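Local structure of stage II sporulation protein Q (Bacillus subtilis, 3TUF) at residues Met43-Val46 / Asn50-Val53. The protein forms, together with SpoIIIAH, a channel between forespore and mother cell during sporulation, takes part in engulfment and is required for anchoring membrane proteins on the forespore side of the septum. Residues are numbered along the deposited sequence; the frame is centred on the assembly and turned at random.
Sequences MPVV and NVSV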
# COMPACT_ATOMS: atom_id res chain seq x y z
N MET A 43 -4.73 22.32 -39.08
CA MET A 43 -3.69 23.02 -38.32
C MET A 43 -4.33 24.22 -37.64
O MET A 43 -5.09 24.93 -38.27
CB MET A 43 -2.56 23.45 -39.25
CG MET A 43 -1.69 22.28 -39.57
SD MET A 43 -0.60 21.93 -38.14
CE MET A 43 0.66 23.20 -38.51
N PRO A 44 -4.04 24.46 -36.36
CA PRO A 44 -4.75 25.52 -35.61
C PRO A 44 -4.15 26.93 -35.83
O PRO A 44 -4.00 27.72 -34.85
CB PRO A 44 -4.53 25.09 -34.17
CG PRO A 44 -3.15 24.58 -34.19
CD PRO A 44 -2.98 23.85 -35.53
N VAL A 45 -3.82 27.24 -37.09
CA VAL A 45 -3.03 28.45 -37.42
C VAL A 45 -3.60 29.02 -38.70
O VAL A 45 -4.34 28.32 -39.39
CB VAL A 45 -1.57 28.07 -37.54
CG1 VAL A 45 -0.84 28.96 -38.41
CG2 VAL A 45 -0.93 28.13 -36.20
N VAL A 46 -3.33 30.29 -39.02
CA VAL A 46 -3.85 30.80 -40.27
C VAL A 46 -2.75 30.66 -41.34
O VAL A 46 -2.97 30.17 -42.45
CB VAL A 46 -4.33 32.27 -40.16
CG1 VAL A 46 -4.69 32.77 -41.54
CG2 VAL A 46 -5.54 32.42 -39.20
N ASN A 50 4.20 29.04 -42.31
CA ASN A 50 5.30 29.74 -41.64
C ASN A 50 5.58 29.29 -40.18
O ASN A 50 6.41 29.90 -39.44
CB ASN A 50 5.05 31.23 -41.69
CG ASN A 50 6.31 32.06 -41.48
OD1 ASN A 50 6.22 33.18 -40.98
ND2 ASN A 50 7.48 31.54 -41.85
N VAL A 51 4.89 28.23 -39.76
CA VAL A 51 5.24 27.62 -38.47
C VAL A 51 5.68 26.18 -38.60
O VAL A 51 5.35 25.50 -39.59
CB VAL A 51 4.16 27.74 -37.38
CG1 VAL A 51 3.97 29.24 -37.01
CG2 VAL A 51 2.84 27.06 -37.81
N SER A 52 6.43 25.74 -37.59
CA SER A 52 6.80 24.33 -37.45
C SER A 52 6.40 23.78 -36.06
O SER A 52 6.27 24.51 -35.11
CB SER A 52 8.30 24.18 -37.65
OG SER A 52 8.96 25.00 -36.70
N VAL A 53 6.18 22.47 -35.97
CA VAL A 53 5.99 21.78 -34.69
C VAL A 53 7.31 21.82 -33.91
O VAL A 53 8.30 21.30 -34.38
CB VAL A 53 5.61 20.32 -34.96
CG1 VAL A 53 5.51 19.57 -33.64
CG2 VAL A 53 4.29 20.23 -35.74
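Val45 sets its CG1 branch roughly anti to the backbone N (chi1 153°), and Val51 turns CG1 anti to its carbonyl carbon (chi1 -65°), which puts CG2 between N and the carbonyl carbon; Val45 CG1 and Val51 CG2 then meet tip to tip at 4.2 Å. The same Val51 CG2 also receives the end of Met43, whose CE comes to 4.5 Å. Met43 gets there by folding back on itself: all three torsions turn in the same sense, near -80°, and the flexible thioether carries its methyl round to the valine. Both contacts are loose and purely apolar. Beta-branched Val51 suits the extended backbone of a strand, Val45 is a compact side chain for a buried place, and methionine adapts its shape to the surface it meets. The chain turns at Pro44, whose restricted phi is consistent with the bend, and Val45 N makes a weak hydrogen bond to Met43 O. Phe94 touches Val45 and Val51, and Leu86 lies against Met43, extending the apolar cluster. Ser52, pointing the other way, bonds through its backbone to Ala87. The arrangement is that of a loop folded back over the strand that follows it, here strand 51-55, which pairs antiparallel with 84-88 in the large beta-sheet of this M23-peptidase-like domain.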